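Long-range contact in biotin protein ligase-like protein of unknown function (Silicibacter sp., PDB 3BFM), which is of unknown function but resembles biotin protein ligases and belongs to the biotin/lipoate protein ligase family: residues Q21-L26 against V48-L53. Sequence-based numbering, arbitrary orientation. Where two conformers were deposited one is given.
Sequences QDPFDL and VLRAAL. With CA (calcium ion), chain B.
The first turn of helix 23-32 rests on strand 48-55, with Pro23 over Ala51 and Phe24 over Ala52, their CA atoms 5.4 and 5.1 Å apart. This packs a helix start onto an inner strand of the mixed sheet that forms the core of the biotin/lipoate ligase fold; strands 39-44 and 123-130 flank it. Asp22 holds the N-cap position, yet its carboxylate makes no capping bond and turns instead to a calcium ion, which OD1 binds at 2.4 Å beside the backbone O of Gln21. Three waters and Glu43, from the adjoining strand 39-44, also serve the metal. Arg50 reaches this site from the strand; chi1 (-67°) sets CG anti to the carbonyl carbon, and a bend at chi3 further out helps to bring the guanidinium beside Asp22. Its NH1 lies 3.2 Å from Asp22 OD1 without a hydrogen bond, and its pairing with OD2 is a long salt bridge; the carboxylate and guanidinium planes are turned 48° apart. With Asp22 and Glu43 both on the calcium, the nearby positive charge probably helps to offset theirs. An alanine in place of Arg50 would probably leave the Asp22 carboxylate without this charged neighbour and one calcium-bound water without this donor. Away from the ion the contact is apolar. The Pro23 and Arg50 side chains cross at about a right angle, Pro23 CG meeting Arg50 CB at 3.8 Å, while Pro23 CB sits over the Ala51 backbone. Ala52 CB packs against the helix start, 3.7 Å from Phe24 CA, and lies at the edge of the Phe24 ring; the Phe24 side chain also touches Val124 and Ala110. At the metal end, Arg50 NH2 donates a 3.2 Å hydrogen bond, in the guanidinium plane, to water 1, itself 2.4 Å from the calcium ion.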
loop_
_atom_site.group_PDB
_atom_site.type_symbol
_atom_site.label_atom_id
_atom_site.label_comp_id
_atom_site.label_asym_id
_atom_site.label_seq_id
_atom_site.Cartn_x
_atom_site.Cartn_y
_atom_site.Cartn_z
ATOM N N GLN A 21 21.955 -1.308 12.825
ATOM C CA GLN A 21 20.534 -1.595 12.643
ATOM C C GLN A 21 20.291 -3.036 12.142
ATOM O O GLN A 21 21.018 -3.555 11.269
ATOM C CB GLN A 21 19.937 -0.624 11.628
ATOM C CG GLN A 21 20.146 0.885 11.905
ATOM C CD GLN A 21 19.655 1.831 10.783
ATOM O OE1 GLN A 21 19.726 1.536 9.580
ATOM N NE2 GLN A 21 19.165 3.006 11.195
ATOM N N ASP A 22 19.246 -3.693 12.672
ATOM C CA ASP A 22 18.740 -4.931 12.083
ATOM C C ASP A 22 17.259 -4.722 11.760
ATOM O O ASP A 22 16.597 -3.915 12.423
ATOM C CB ASP A 22 18.905 -6.142 13.015
ATOM C CG ASP A 22 20.356 -6.399 13.417
ATOM O OD1 ASP A 22 21.285 -6.204 12.604
ATOM O OD2 ASP A 22 20.556 -6.792 14.580
ATOM N N PRO A 23 16.756 -5.389 10.715
ATOM C CA PRO A 23 15.391 -5.097 10.237
ATOM C C PRO A 23 14.242 -5.145 11.255
ATOM O O PRO A 23 13.468 -4.179 11.338
ATOM C CB PRO A 23 15.211 -6.115 9.108
ATOM C CG PRO A 23 16.577 -6.297 8.572
ATOM C CD PRO A 23 17.431 -6.337 9.827
ATOM N N PHE A 24 14.130 -6.217 12.036
ATOM C CA PHE A 24 12.973 -6.374 12.923
ATOM C C PHE A 24 13.041 -5.271 13.986
ATOM O O PHE A 24 12.055 -4.547 14.184
ATOM C CB PHE A 24 12.967 -7.766 13.537
ATOM C CG PHE A 24 11.773 -8.050 14.435
ATOM C CD1 PHE A 24 10.496 -8.136 13.877
ATOM C CD2 PHE A 24 11.922 -8.221 15.793
ATOM C CE1 PHE A 24 9.400 -8.439 14.645
ATOM C CE2 PHE A 24 10.803 -8.491 16.590
ATOM C CZ PHE A 24 9.563 -8.572 16.020
ATOM N N ASP A 25 14.194 -5.125 14.640
ATOM C CA ASP A 25 14.393 -4.057 15.635
ATOM C C ASP A 25 14.133 -2.675 15.064
ATOM O O ASP A 25 13.379 -1.880 15.660
ATOM C CB ASP A 25 15.805 -4.103 16.198
ATOM C CG ASP A 25 16.031 -3.063 17.297
ATOM O OD1 ASP A 25 15.741 -3.392 18.464
ATOM O OD2 ASP A 25 16.496 -1.933 16.996
ATOM N N LEU A 26 14.737 -2.390 13.905
ATOM C CA LEU A 26 14.601 -1.081 13.271
ATOM C C LEU A 26 13.159 -0.778 12.861
ATOM O O LEU A 26 12.656 0.335 13.050
ATOM C CB LEU A 26 15.520 -0.979 12.038
ATOM C CG LEU A 26 15.524 0.410 11.357
ATOM C CD1 LEU A 26 15.891 1.483 12.387
ATOM C CD2 LEU A 26 16.423 0.429 10.116
ATOM N N VAL A 48 22.417 -14.989 5.040
ATOM C CA VAL A 48 21.153 -14.769 5.745
ATOM C C VAL A 48 20.345 -13.692 5.048
ATOM O O VAL A 48 20.893 -12.782 4.411
ATOM C CB VAL A 48 21.370 -14.402 7.233
ATOM C CG1 VAL A 48 22.305 -13.209 7.339
ATOM C CG2 VAL A 48 20.014 -14.116 7.974
ATOM N N LEU A 49 19.029 -13.858 5.124
ATOM C CA LEU A 49 18.075 -12.828 4.684
ATOM C C LEU A 49 17.236 -12.379 5.872
ATOM O O LEU A 49 16.653 -13.204 6.553
ATOM C CB LEU A 49 17.158 -13.339 3.554
ATOM C CG LEU A 49 15.957 -12.475 3.097
ATOM C CD1 LEU A 49 16.452 -11.133 2.516
ATOM C CD2 LEU A 49 15.091 -13.194 2.068
ATOM N N ARG A 50 17.176 -11.074 6.129
ATOM C CA ARG A 50 16.275 -10.569 7.168
ATOM C C ARG A 50 15.421 -9.499 6.563
ATOM O O ARG A 50 15.897 -8.757 5.691
ATOM C CB ARG A 50 17.020 -10.058 8.405
ATOM C CG ARG A 50 17.712 -11.187 9.162
ATOM C CD ARG A 50 18.606 -10.634 10.261
ATOM N NE ARG A 50 19.874 -10.241 9.694
ATOM C CZ ARG A 50 20.806 -9.540 10.330
ATOM N NH1 ARG A 50 20.625 -9.116 11.573
ATOM N NH2 ARG A 50 21.932 -9.251 9.706
ATOM N N ALA A 51 14.163 -9.436 6.996
ATOM C CA ALA A 51 13.280 -8.406 6.561
ATOM C C ALA A 51 12.178 -8.219 7.549
ATOM O O ALA A 51 11.923 -9.081 8.406
ATOM C CB ALA A 51 12.757 -8.704 5.135
ATOM N N ALA A 52 11.553 -7.060 7.513
ATOM C CA ALA A 52 10.458 -6.781 8.481
ATOM C C ALA A 52 9.496 -5.815 7.808
ATOM O O ALA A 52 9.926 -4.902 7.129
ATOM C CB ALA A 52 10.977 -6.236 9.842
ATOM N N LEU A 53 8.205 -6.060 8.041
ATOM C CA LEU A 53 7.084 -5.257 7.517
ATOM C C LEU A 53 6.368 -4.542 8.644
ATOM O O LEU A 53 6.008 -5.183 9.661
ATOM C CB LEU A 53 6.015 -6.143 6.901
ATOM C CG LEU A 53 6.417 -7.329 6.054
ATOM C CD1 LEU A 53 5.129 -8.024 5.644
ATOM C CD2 LEU A 53 7.213 -6.860 4.840
HETATM CA CA CA B . 22.557 -5.267 10.859
HETATM O O HOH W 1 23.956 -7.178 11.044
HETATM O O HOH W 2 23.724 -3.405 9.989
HETATM O O HOH W 3 23.826 -4.516 12.821
#